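Ribonucleoside-diphosphate reductase small chain 2 (Saccharomyces cerevisiae, PDB 1JK0) serves as a small subunit of ribonucleotide reductase, which makes deoxyribonucleotides for DNA synthesis, and is required for folding of RNR2 and assembly with the large subunits. Local coordinates at residues A47-K50 with K51-A54; I62-A65 with K66-E69; M122-N125 with I126-E129; S227-L230 with F231-R235; I246-E249 with A250-E254. One frame throughout, in Å; residues are numbered along the deposited sequence.

In the fold
All five contacts are local, each within one continuous run of chain, and they follow one another in series. Contacts 1, 3 and 5 lie on helices 43-54, 111-138 and 240-258 of an all-helical, ferritin-like fold. Contact 4 lies at the end of helix 207-232 and runs into the next loop; contact 2 lies in the loop between helices 43-54 and 78-89. Contacts 1 and 4 touch through Ala48 CB and Leu229 CD2, 4.2 Å apart. The centres of contacts 2 and 4 are about 40 Å apart, on opposite sides of the chain's centre. Contacts 2 and 3 lie near Tyr131, the predicted active-site residue. Contacts 1 and 3 reach the other protein chain, which fits a heterodimer partner.

Contact 1 of 5, residues A47-K50 with K51-A54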
loop_
_atom_site.group_PDB
_atom_site.type_symbol
_atom_site.label_atom_id
_atom_site.label_comp_id
_atom_site.label_asym_id
_atom_site.label_seq_id
_atom_site.Cartn_x
_atom_site.Cartn_y
_atom_site.Cartn_z
ATOM N N ALA B 47 4.790 -5.397 17.127
ATOM C CA ALA B 47 5.378 -6.728 17.203
ATOM C C ALA B 47 4.473 -7.667 16.417
ATOM O O ALA B 47 4.937 -8.651 15.842
ATOM C CB ALA B 47 5.489 -7.178 18.639
ATOM N N ALA B 48 3.179 -7.362 16.383
ATOM C CA ALA B 48 2.265 -8.200 15.613
ATOM C C ALA B 48 2.599 -8.033 14.130
ATOM O O ALA B 48 2.637 -9.006 13.382
ATOM C CB ALA B 48 0.822 -7.803 15.875
ATOM N N TYR B 49 2.841 -6.793 13.710
ATOM C CA TYR B 49 3.176 -6.521 12.314
ATOM C C TYR B 49 4.506 -7.181 11.937
ATOM O O TYR B 49 4.606 -7.809 10.884
ATOM C CB TYR B 49 3.216 -5.008 12.050
ATOM C CG TYR B 49 3.884 -4.632 10.748
ATOM C CD1 TYR B 49 3.347 -5.028 9.523
ATOM C CD2 TYR B 49 5.092 -3.914 10.745
ATOM C CE1 TYR B 49 4.003 -4.723 8.318
ATOM C CE2 TYR B 49 5.753 -3.604 9.565
ATOM C CZ TYR B 49 5.208 -4.014 8.351
ATOM O OH TYR B 49 5.868 -3.727 7.179
ATOM N N LYS B 50 5.516 -7.061 12.796
ATOM C CA LYS B 50 6.817 -7.679 12.522
ATOM C C LYS B 50 6.691 -9.182 12.372
ATOM O O LYS B 50 7.350 -9.798 11.545
ATOM C CB LYS B 50 7.809 -7.367 13.634
ATOM C CG LYS B 50 8.281 -5.928 13.592
ATOM C CD LYS B 50 8.992 -5.642 12.264
ATOM C CE LYS B 50 9.240 -4.170 12.042
ATOM N NZ LYS B 50 10.027 -3.994 10.793
ATOM N N LYS B 51 5.809 -9.762 13.168
ATOM C CA LYS B 51 5.606 -11.190 13.135
ATOM C C LYS B 51 5.017 -11.668 11.806
ATOM O O LYS B 51 5.446 -12.693 11.275
ATOM C CB LYS B 51 4.727 -11.610 14.308
ATOM C CG LYS B 51 4.747 -13.102 14.568
ATOM C CD LYS B 51 3.812 -13.513 15.694
ATOM C CE LYS B 51 3.908 -15.015 15.931
ATOM N NZ LYS B 51 5.300 -15.410 16.309
ATOM N N VAL B 52 4.042 -10.949 11.255
ATOM C CA VAL B 52 3.490 -11.397 9.981
ATOM C C VAL B 52 4.442 -11.022 8.852
ATOM O O VAL B 52 4.504 -11.726 7.852
ATOM C CB VAL B 52 2.051 -10.826 9.693
ATOM C CG1 VAL B 52 1.121 -11.191 10.831
ATOM C CG2 VAL B 52 2.095 -9.330 9.495
ATOM N N GLU B 53 5.189 -9.926 9.019
ATOM C CA GLU B 53 6.142 -9.482 7.999
ATOM C C GLU B 53 7.231 -10.556 7.814
ATOM O O GLU B 53 7.690 -10.802 6.702
ATOM C CB GLU B 53 6.796 -8.145 8.393
ATOM C CG GLU B 53 7.528 -7.398 7.240
ATOM C CD GLU B 53 8.358 -6.184 7.702
ATOM O OE1 GLU B 53 8.158 -5.696 8.837
ATOM O OE2 GLU B 53 9.214 -5.706 6.927
ATOM N N ALA B 54 7.628 -11.203 8.902
ATOM C CA ALA B 54 8.653 -12.243 8.836
ATOM C C ALA B 54 8.182 -13.518 8.142
ATOM O O ALA B 54 9.000 -14.263 7.602
ATOM C CB ALA B 54 9.138 -12.588 10.233
#
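This is a contact between neighbouring turns of helix 43-54, one of the helices of the ferritin-like small-subunit fold. Tyr49 and Lys50 reach forward along the helix to Glu53, on a side that meets the chain of the other protein. Lys50 and Glu53 lie side by side and point the same way. Their salt bridge joins Lys50 NZ to Glu53 OE1 at 3.2 Å. The ammonium group comes to the syn side of the carboxylate, 18° out of its plane. Lys50 NZ is shared, because acidic side chains of the other protein chain are its stronger partners. Tyr49 CG stands opposite its own backbone N (chi1 165°), which sends the ring along the helix toward Glu53. Glu53 CB lies over one face of that ring. Farther out, the carboxylate is turned 26° from the ring plane, and Glu53 OE1 is 3.3 Å from Tyr49 CE2. With an alanine at Glu53, Lys50 would probably lose its acidic partner in this helix, and the outer part of the Tyr49 ring would lose the carboxylate beside it. Another side of the helix faces inward. There Ala48 and Val52 pack on Phe116 of helix 111-138, and also meet helix 207-232. The backbone follows the regular helical pattern, with Glu53 N bonded to Tyr49 O at 2.9 Å. Val52 CG2 rests beside that same Tyr49 O, 3.2 Å away.

Contact 2 of 5, residues I62-A65 with K66-E69; sequences IELA and KDTE
Asp67 folds back on Leu64 across a tight turn in the loop between helices 43-54 and 78-89. The two CA atoms are 4.8 Å apart. Asp67 CB sits against the Leu64 carbonyl oxygen. Asp67 CG is already farther off, 4.1 Å from Leu64 O; with chi1 at -179° the CB-CG bond runs away from that oxygen. At the tip the carboxylate divides its contacts. Asp67 OD2 lies 3.7 Å from Leu64 CD2, where the two side chains cross at a slant. Asp67 OD1 accepts a hydrogen bond from the backbone N of Gly208, its strongest polar partner. The turn resembles a type II beta turn, with Lys66 in a left-handed backbone conformation. The Thr68 hydroxyl gives a hydrogen bond to Leu64 O, OG1 to O 3.2 Å. It approaches from above the carbonyl plane, 37° out of it. Just before the turn, the Glu63 side chain reaches forward. Its OE2 accepts a hydrogen bond from Ala65 N at 3.2 Å, on the anti side of the carboxylate. Among the helices, the loop lies across two neighbours. Leu64 meets Met134 of helix 111-138, and its side chain is about 9 Å from that of Tyr131, the predicted active-site residue. Asp67 and Thr68 rest on Phe138 of the same helix, while Asp67 also reaches Pro207 and Gly208 at the start of helix 207-232.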
loop_
_atom_site.group_PDB
_atom_site.type_symbol
_atom_site.label_atom_id
_atom_site.label_comp_id
_atom_site.label_asym_id
_atom_site.label_seq_id
_atom_site.Cartn_x
_atom_site.Cartn_y
_atom_site.Cartn_z
ATOM N N ILE B 62 5.378 -22.358 -3.486
ATOM C CA ILE B 62 4.517 -23.526 -3.381
ATOM C C ILE B 62 4.577 -24.365 -4.644
ATOM O O ILE B 62 4.450 -23.840 -5.751
ATOM C CB ILE B 62 3.061 -23.113 -3.146
ATOM C CG1 ILE B 62 2.900 -22.614 -1.714
ATOM C CG2 ILE B 62 2.132 -24.285 -3.414
ATOM C CD1 ILE B 62 1.495 -22.169 -1.370
ATOM N N GLU B 63 4.767 -25.670 -4.468
ATOM C CA GLU B 63 4.838 -26.607 -5.584
ATOM C C GLU B 63 3.566 -27.455 -5.727
ATOM O O GLU B 63 3.224 -28.247 -4.848
ATOM C CB GLU B 63 6.036 -27.541 -5.415
ATOM C CG GLU B 63 6.263 -28.426 -6.615
ATOM C CD GLU B 63 6.661 -27.628 -7.836
ATOM O OE1 GLU B 63 7.859 -27.300 -7.970
ATOM O OE2 GLU B 63 5.770 -27.310 -8.654
ATOM N N LEU B 64 2.861 -27.282 -6.836
ATOM C CA LEU B 64 1.655 -28.057 -7.073
ATOM C C LEU B 64 1.971 -29.154 -8.072
ATOM O O LEU B 64 1.170 -30.061 -8.290
ATOM C CB LEU B 64 0.545 -27.177 -7.631
ATOM C CG LEU B 64 -0.029 -26.130 -6.689
ATOM C CD1 LEU B 64 -1.243 -25.501 -7.365
ATOM C CD2 LEU B 64 -0.412 -26.780 -5.363
ATOM N N ALA B 65 3.135 -29.050 -8.698
ATOM C CA ALA B 65 3.540 -30.058 -9.658
ATOM C C ALA B 65 3.714 -31.304 -8.817
ATOM O O ALA B 65 4.029 -31.210 -7.631
ATOM C CB ALA B 65 4.861 -29.668 -10.320
ATOM N N LYS B 66 3.502 -32.467 -9.415
ATOM C CA LYS B 66 3.645 -33.702 -8.666
ATOM C C LYS B 66 2.863 -33.630 -7.357
ATOM O O LYS B 66 3.249 -34.216 -6.347
ATOM C CB LYS B 66 5.127 -33.984 -8.387
ATOM C CG LYS B 66 5.856 -34.690 -9.532
ATOM C CD LYS B 66 5.183 -36.022 -9.886
ATOM C CE LYS B 66 5.034 -36.923 -8.665
ATOM N NZ LYS B 66 4.323 -38.188 -8.989
ATOM N N ASP B 67 1.770 -32.878 -7.395
ATOM C CA ASP B 67 0.871 -32.713 -6.254
ATOM C C ASP B 67 -0.519 -32.933 -6.841
ATOM O O ASP B 67 -1.470 -33.243 -6.130
ATOM C CB ASP B 67 0.970 -31.294 -5.669
ATOM C CG ASP B 67 0.062 -31.088 -4.461
ATOM O OD1 ASP B 67 0.362 -31.637 -3.382
ATOM O OD2 ASP B 67 -0.959 -30.381 -4.588
ATOM N N THR B 68 -0.600 -32.767 -8.160
ATOM C CA THR B 68 -1.830 -32.933 -8.929
ATOM C C THR B 68 -2.043 -34.416 -9.217
ATOM O O THR B 68 -3.090 -34.825 -9.721
ATOM C CB THR B 68 -1.741 -32.188 -10.282
ATOM O OG1 THR B 68 -1.348 -30.827 -10.061
ATOM C CG2 THR B 68 -3.087 -32.212 -10.997
ATOM N N GLU B 69 -1.033 -35.218 -8.908
ATOM C CA GLU B 69 -1.119 -36.649 -9.135
ATOM C C GLU B 69 -2.149 -37.198 -8.167
ATOM O O GLU B 69 -3.055 -37.932 -8.553
ATOM C CB GLU B 69 0.235 -37.320 -8.868
ATOM C CG GLU B 69 1.425 -36.704 -9.595
ATOM C CD GLU B 69 1.278 -36.734 -11.105
ATOM O OE1 GLU B 69 1.090 -37.835 -11.670
ATOM O OE2 GLU B 69 1.355 -35.655 -11.729
#

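Contact 3 of 5, residues M122-N125 with I126-E129; sequences MMEN and IYSE
Met123 O is held by two backbone N-H groups and lies over an aromatic ring. Tyr127 N gives it the regular helical bond at 3.1 Å. Ile126 N adds a weak one. The Tyr127 ring swings back under the same oxygen, which sits 3.2 Å above the ring plane over its centre. This follows from a first torsion of -58°, which places Tyr127 CG beside its own backbone N. Met123 CB and CE lie alongside the outer end of the ring, CB 3.7 Å from Tyr127 OH. Glu124 comes to the ring edge instead. Its OE2 lies in the ring plane, 3.6 Å from Tyr127 CD1, and the carboxylate stands nearly upright to the ring, 86° between planes. Arg220 holds Glu124 OE2 in a salt bridge, and Tyr127 OH is hydrogen-bonded to Asp219 OD2. A phenylalanine in place of Tyr127 is likely to leave Asp219 OD2 without its hydroxyl partner. On another side of the helix, Ile126 CD1 touches two sulfurs, 3.8 Å from both Met122 SD and Met123 SD. Beyond these two turns, Glu129 OE2 forms a salt bridge to a basic side chain of the other protein chain. These are turns of helix 111-138, a core helix of the ferritin-like small-subunit fold, with the side chain of Tyr127 about 4 Å from that of Tyr131, the predicted active-site residue.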
loop_
_atom_site.group_PDB
_atom_site.type_symbol
_atom_site.label_atom_id
_atom_site.label_comp_id
_atom_site.label_asym_id
_atom_site.label_seq_id
_atom_site.Cartn_x
_atom_site.Cartn_y
_atom_site.Cartn_z
ATOM N N MET B 122 -2.337 -7.264 1.500
ATOM C CA MET B 122 -1.311 -7.653 0.530
ATOM C C MET B 122 -1.219 -9.180 0.409
ATOM O O MET B 122 -1.158 -9.726 -0.695
ATOM C CB MET B 122 0.048 -7.068 0.924
ATOM C CG MET B 122 1.216 -7.491 0.029
ATOM S SD MET B 122 1.810 -9.171 0.370
ATOM C CE MET B 122 2.816 -8.882 1.848
ATOM N N MET B 123 -1.207 -9.860 1.555
ATOM C CA MET B 123 -1.149 -11.320 1.605
ATOM C C MET B 123 -2.424 -11.979 1.066
ATOM O O MET B 123 -2.378 -13.082 0.526
ATOM C CB MET B 123 -0.922 -11.794 3.051
ATOM C CG MET B 123 0.488 -11.601 3.580
ATOM S SD MET B 123 1.781 -12.285 2.492
ATOM C CE MET B 123 1.549 -14.040 2.673
ATOM N N GLU B 124 -3.564 -11.309 1.231
ATOM C CA GLU B 124 -4.839 -11.845 0.771
ATOM C C GLU B 124 -4.842 -12.066 -0.718
ATOM O O GLU B 124 -5.469 -13.008 -1.200
ATOM C CB GLU B 124 -5.991 -10.912 1.134
ATOM C CG GLU B 124 -6.555 -11.124 2.523
ATOM C CD GLU B 124 -6.970 -12.564 2.756
ATOM O OE1 GLU B 124 -7.337 -13.241 1.771
ATOM O OE2 GLU B 124 -6.948 -13.015 3.921
ATOM N N ASN B 125 -4.145 -11.192 -1.445
ATOM C CA ASN B 125 -4.060 -11.305 -2.889
ATOM C C ASN B 125 -3.226 -12.498 -3.301
ATOM O O ASN B 125 -3.477 -13.097 -4.343
ATOM C CB ASN B 125 -3.498 -10.026 -3.495
ATOM C CG ASN B 125 -4.476 -8.882 -3.391
ATOM O OD1 ASN B 125 -5.694 -9.107 -3.438
ATOM N ND2 ASN B 125 -3.971 -7.651 -3.259
ATOM N N ILE B 126 -2.235 -12.844 -2.486
ATOM C CA ILE B 126 -1.395 -13.995 -2.772
ATOM C C ILE B 126 -2.247 -15.257 -2.539
ATOM O O ILE B 126 -2.137 -16.241 -3.288
ATOM C CB ILE B 126 -0.151 -13.998 -1.858
ATOM C CG1 ILE B 126 0.769 -12.828 -2.248
ATOM C CG2 ILE B 126 0.595 -15.337 -1.964
ATOM C CD1 ILE B 126 1.960 -12.597 -1.316
ATOM N N TYR B 127 -3.109 -15.226 -1.520
ATOM C CA TYR B 127 -3.970 -16.376 -1.247
ATOM C C TYR B 127 -4.892 -16.530 -2.457
ATOM O O TYR B 127 -5.063 -17.618 -2.986
ATOM C CB TYR B 127 -4.817 -16.157 0.020
ATOM C CG TYR B 127 -4.027 -15.884 1.280
ATOM C CD1 TYR B 127 -4.597 -15.180 2.348
ATOM C CD2 TYR B 127 -2.694 -16.290 1.391
ATOM C CE1 TYR B 127 -3.863 -14.884 3.476
ATOM C CE2 TYR B 127 -1.951 -15.993 2.522
ATOM C CZ TYR B 127 -2.535 -15.286 3.560
ATOM O OH TYR B 127 -1.769 -14.956 4.669
ATOM N N SER B 128 -5.468 -15.414 -2.895
ATOM C CA SER B 128 -6.377 -15.426 -4.018
ATOM C C SER B 128 -5.691 -15.978 -5.269
ATOM O O SER B 128 -6.356 -16.469 -6.177
ATOM C CB SER B 128 -6.908 -14.014 -4.260
ATOM O OG SER B 128 -8.124 -14.043 -5.005
ATOM N N GLU B 129 -4.363 -15.899 -5.317
ATOM C CA GLU B 129 -3.610 -16.420 -6.460
ATOM C C GLU B 129 -3.344 -17.902 -6.285
ATOM O O GLU B 129 -3.637 -18.694 -7.171
ATOM C CB GLU B 129 -2.249 -15.732 -6.628
ATOM C CG GLU B 129 -1.507 -16.233 -7.878
ATOM C CD GLU B 129 -0.094 -15.703 -8.015
ATOM O OE1 GLU B 129 0.150 -14.527 -7.696
ATOM O OE2 GLU B 129 0.779 -16.462 -8.479
#

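Contact 4 of 5, residues S227-L230 with F231-R235; sequences SCLL and FAHLR
Leu229 and His233 meet one turn apart where helix 207-232 runs out. In Leu229 a chi1 of 168° carries the branched end forward along the helix. Its CD1 arrives beside the far end of the imidazole, 3.3 Å from His233 NE2. His233 has CG beside its backbone N (chi1 -63°). That turns the ring back over the last helical turn. Leu229 O sits over the centre of one ring face, 3.5 Å above the plane. The Phe231 ring leads away from residues 227-230; within this stretch its CB stays against Ser227 O, at 3.2 Å. The ring meets Phe289 edge to face. Leu230 points its branched end inward, to Ile45 of helix 43-54 and Tyr175 of helix 175-188. The backbone bonds show how the helix ends. Phe231 N and Ala232 N still bond four residues back, to Ser227 O and Cys228 O. His233 N changes step. Its main bond goes three residues back, to Leu230 O at 2.6 Å, while the bond to Leu229 O is weak at 3.4 Å. Leu234 N likewise reaches Phe231 O, 2.7 Å away. Lys237 NZ weakly bonds Ala232 O at the helix end and also bonds Leu234 O in the loop. A positive charge here would probably suit the negative end of the helix dipole.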
loop_
_atom_site.group_PDB
_atom_site.type_symbol
_atom_site.label_atom_id
_atom_site.label_comp_id
_atom_site.label_asym_id
_atom_site.label_seq_id
_atom_site.Cartn_x
_atom_site.Cartn_y
_atom_site.Cartn_z
ATOM N N SER B 227 -7.235 -8.627 15.813
ATOM C CA SER B 227 -8.451 -7.949 16.238
ATOM C C SER B 227 -8.699 -8.197 17.722
ATOM O O SER B 227 -9.322 -7.384 18.398
ATOM C CB SER B 227 -9.636 -8.394 15.385
ATOM O OG SER B 227 -9.442 -7.995 14.030
ATOM N N CYS B 228 -8.196 -9.313 18.241
ATOM C CA CYS B 228 -8.344 -9.597 19.662
ATOM C C CYS B 228 -7.364 -8.706 20.409
ATOM O O CYS B 228 -7.593 -8.335 21.554
ATOM C CB CYS B 228 -8.052 -11.064 19.955
ATOM S SG CYS B 228 -9.402 -12.155 19.481
ATOM N N LEU B 229 -6.269 -8.365 19.741
ATOM C CA LEU B 229 -5.261 -7.495 20.318
ATOM C C LEU B 229 -5.767 -6.057 20.356
ATOM O O LEU B 229 -5.549 -5.348 21.336
ATOM C CB LEU B 229 -3.976 -7.555 19.502
ATOM C CG LEU B 229 -2.975 -6.458 19.855
ATOM C CD1 LEU B 229 -2.645 -6.533 21.325
ATOM C CD2 LEU B 229 -1.733 -6.614 19.008
ATOM N N LEU B 230 -6.424 -5.612 19.290
ATOM C CA LEU B 230 -6.949 -4.253 19.280
ATOM C C LEU B 230 -8.020 -4.182 20.352
ATOM O O LEU B 230 -7.930 -3.386 21.292
ATOM C CB LEU B 230 -7.544 -3.906 17.915
ATOM C CG LEU B 230 -6.496 -3.820 16.805
ATOM C CD1 LEU B 230 -7.165 -3.454 15.503
ATOM C CD2 LEU B 230 -5.438 -2.789 17.177
ATOM N N PHE B 231 -9.025 -5.038 20.214
ATOM C CA PHE B 231 -10.110 -5.090 21.177
ATOM C C PHE B 231 -9.542 -4.977 22.596
ATOM O O PHE B 231 -9.934 -4.103 23.370
ATOM C CB PHE B 231 -10.872 -6.408 21.042
ATOM C CG PHE B 231 -12.104 -6.480 21.897
ATOM C CD1 PHE B 231 -13.287 -5.872 21.487
ATOM C CD2 PHE B 231 -12.072 -7.129 23.125
ATOM C CE1 PHE B 231 -14.419 -5.909 22.286
ATOM C CE2 PHE B 231 -13.195 -7.173 23.935
ATOM C CZ PHE B 231 -14.373 -6.563 23.519
ATOM N N ALA B 232 -8.604 -5.858 22.922
ATOM C CA ALA B 232 -7.992 -5.861 24.242
ATOM C C ALA B 232 -7.567 -4.478 24.701
ATOM O O ALA B 232 -7.651 -4.158 25.880
ATOM C CB ALA B 232 -6.804 -6.788 24.253
ATOM N N HIS B 233 -7.120 -3.643 23.778
ATOM C CA HIS B 233 -6.678 -2.311 24.159
ATOM C C HIS B 233 -7.783 -1.269 24.204
ATOM O O HIS B 233 -7.524 -0.082 24.363
ATOM C CB HIS B 233 -5.545 -1.867 23.233
ATOM C CG HIS B 233 -4.326 -2.724 23.346
ATOM N ND1 HIS B 233 -4.225 -3.740 24.273
ATOM C CD2 HIS B 233 -3.166 -2.732 22.652
ATOM C CE1 HIS B 233 -3.057 -4.340 24.143
ATOM N NE2 HIS B 233 -2.394 -3.747 23.166
ATOM N N LEU B 234 -9.022 -1.717 24.076
ATOM C CA LEU B 234 -10.153 -0.810 24.117
ATOM C C LEU B 234 -10.534 -0.565 25.572
ATOM O O LEU B 234 -10.718 -1.512 26.339
ATOM C CB LEU B 234 -11.320 -1.420 23.349
ATOM C CG LEU B 234 -11.863 -0.644 22.148
ATOM C CD1 LEU B 234 -10.751 0.063 21.377
ATOM C CD2 LEU B 234 -12.605 -1.623 21.270
ATOM N N ARG B 235 -10.643 0.708 25.944
ATOM C CA ARG B 235 -10.978 1.112 27.307
ATOM C C ARG B 235 -12.418 0.811 27.713
ATOM O O ARG B 235 -12.713 0.551 28.885
ATOM C CB ARG B 235 -10.737 2.599 27.457
ATOM C CG ARG B 235 -9.298 2.980 27.380
ATOM C CD ARG B 235 -9.215 4.465 27.202
ATOM N NE ARG B 235 -7.855 4.957 27.293
ATOM C CZ ARG B 235 -7.560 6.246 27.315
ATOM N NH1 ARG B 235 -8.537 7.141 27.246
ATOM N NH2 ARG B 235 -6.301 6.638 27.426
#

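Contact 5 of 5, residues I246-E249 with A250-E254; sequences IITE and AVEIE
Ile247 and Val251 make the apolar contact, one turn apart on helix 240-258. Their CG2 methyls meet at 3.7 Å, with the two side chains at a slant. Val251 holds CG2 beside its own backbone N and opposite the carbonyl carbon, which turns this methyl back toward Ile247. The methyl also rests near Ile247 O, at 3.2 Å. Ile253 does something similar two residues on, one turn after Glu249. Its first torsion of -53° keeps CG1 beside the backbone N, and that atom lies against Glu249 O. The backbone bonds come next. Val251 N to Ile247 O is 2.9 Å, and Glu252 N to Thr248 O is 2.8 Å. Ile253 N bonds to Glu249 O at 2.9 Å, the straightest of the three at hydrogen (161°). Weak bonds three residues back accompany them. This is one of the long helices of the ferritin-like fold, surrounded by other helices. Ile247 and Val251 face helix 277-288 at Leu286, Ile278 and Ala282. Ala250 and Ile253 face Phe163 of helix 155-166, and Ala250 also meets Ala184 of helix 175-188. Thr248 and Glu249 have their main polar partners beyond this stretch. Thr248 OG1 bonds back to Glu244 O. Its other branch, the methyl CG2, touches Glu252 OE1, 3.5 Å off. Glu249 OE2 forms a salt bridge to Arg166 NH1. Glu252 OE2 is 6.7 Å from Glu249 OE2, so the two like charges do not touch.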
loop_
_atom_site.group_PDB
_atom_site.type_symbol
_atom_site.label_atom_id
_atom_site.label_comp_id
_atom_site.label_asym_id
_atom_site.label_seq_id
_atom_site.Cartn_x
_atom_site.Cartn_y
_atom_site.Cartn_z
ATOM N N ILE B 246 -22.671 -12.240 18.896
ATOM C CA ILE B 246 -22.089 -12.060 17.569
ATOM C C ILE B 246 -21.432 -13.344 17.062
ATOM O O ILE B 246 -21.583 -13.706 15.895
ATOM C CB ILE B 246 -21.052 -10.925 17.578
ATOM C CG1 ILE B 246 -21.722 -9.636 18.055
ATOM C CG2 ILE B 246 -20.473 -10.728 16.185
ATOM C CD1 ILE B 246 -20.787 -8.464 18.188
ATOM N N ILE B 247 -20.712 -14.031 17.944
ATOM C CA ILE B 247 -20.042 -15.274 17.579
ATOM C C ILE B 247 -21.024 -16.378 17.198
ATOM O O ILE B 247 -20.917 -16.977 16.123
ATOM C CB ILE B 247 -19.165 -15.796 18.729
ATOM C CG1 ILE B 247 -17.831 -15.051 18.740
ATOM C CG2 ILE B 247 -18.952 -17.299 18.588
ATOM C CD1 ILE B 247 -17.951 -13.594 19.087
ATOM N N THR B 248 -21.967 -16.654 18.094
ATOM C CA THR B 248 -22.965 -17.689 17.870
ATOM C C THR B 248 -23.509 -17.601 16.452
ATOM O O THR B 248 -23.433 -18.570 15.693
ATOM C CB THR B 248 -24.124 -17.567 18.875
ATOM O OG1 THR B 248 -23.635 -17.813 20.196
ATOM C CG2 THR B 248 -25.207 -18.583 18.569
ATOM N N GLU B 249 -24.044 -16.437 16.094
ATOM C CA GLU B 249 -24.595 -16.234 14.755
ATOM C C GLU B 249 -23.655 -16.703 13.636
ATOM O O GLU B 249 -24.100 -17.339 12.680
ATOM C CB GLU B 249 -24.945 -14.758 14.540
ATOM C CG GLU B 249 -25.888 -14.193 15.576
ATOM C CD GLU B 249 -26.475 -12.857 15.162
ATOM O OE1 GLU B 249 -27.112 -12.203 16.017
ATOM O OE2 GLU B 249 -26.316 -12.464 13.985
ATOM N N ALA B 250 -22.366 -16.386 13.756
ATOM C CA ALA B 250 -21.377 -16.779 12.753
ATOM C C ALA B 250 -21.135 -18.279 12.826
ATOM O O ALA B 250 -20.772 -18.912 11.831
ATOM C CB ALA B 250 -20.072 -16.030 12.971
ATOM N N VAL B 251 -21.320 -18.850 14.008
ATOM C CA VAL B 251 -21.137 -20.280 14.162
ATOM C C VAL B 251 -22.315 -20.960 13.470
ATOM O O VAL B 251 -22.178 -22.045 12.918
ATOM C CB VAL B 251 -21.075 -20.684 15.649
ATOM C CG1 VAL B 251 -20.943 -22.189 15.775
ATOM C CG2 VAL B 251 -19.892 -20.000 16.318
ATOM N N GLU B 252 -23.471 -20.306 13.485
ATOM C CA GLU B 252 -24.646 -20.862 12.824
ATOM C C GLU B 252 -24.485 -20.725 11.314
ATOM O O GLU B 252 -24.748 -21.669 10.567
ATOM C CB GLU B 252 -25.923 -20.142 13.271
ATOM C CG GLU B 252 -26.290 -20.355 14.737
ATOM C CD GLU B 252 -27.486 -19.512 15.162
ATOM O OE1 GLU B 252 -27.771 -19.450 16.381
ATOM O OE2 GLU B 252 -28.142 -18.915 14.277
ATOM N N ILE B 253 -24.051 -19.551 10.869
ATOM C CA ILE B 253 -23.860 -19.312 9.448
ATOM C C ILE B 253 -22.702 -20.165 8.933
ATOM O O ILE B 253 -22.576 -20.379 7.729
ATOM C CB ILE B 253 -23.561 -17.819 9.152
ATOM C CG1 ILE B 253 -24.638 -16.920 9.770
ATOM C CG2 ILE B 253 -23.514 -17.585 7.644
ATOM C CD1 ILE B 253 -24.462 -15.437 9.456
ATOM N N GLU B 254 -21.858 -20.656 9.840
ATOM C CA GLU B 254 -20.723 -21.489 9.436
ATOM C C GLU B 254 -21.116 -22.946 9.264
ATOM O O GLU B 254 -20.919 -23.518 8.196
ATOM C CB GLU B 254 -19.581 -21.394 10.450
ATOM C CG GLU B 254 -18.508 -22.495 10.319
ATOM C CD GLU B 254 -17.896 -22.597 8.923
ATOM O OE1 GLU B 254 -17.778 -21.554 8.246
ATOM O OE2 GLU B 254 -17.512 -23.718 8.511
#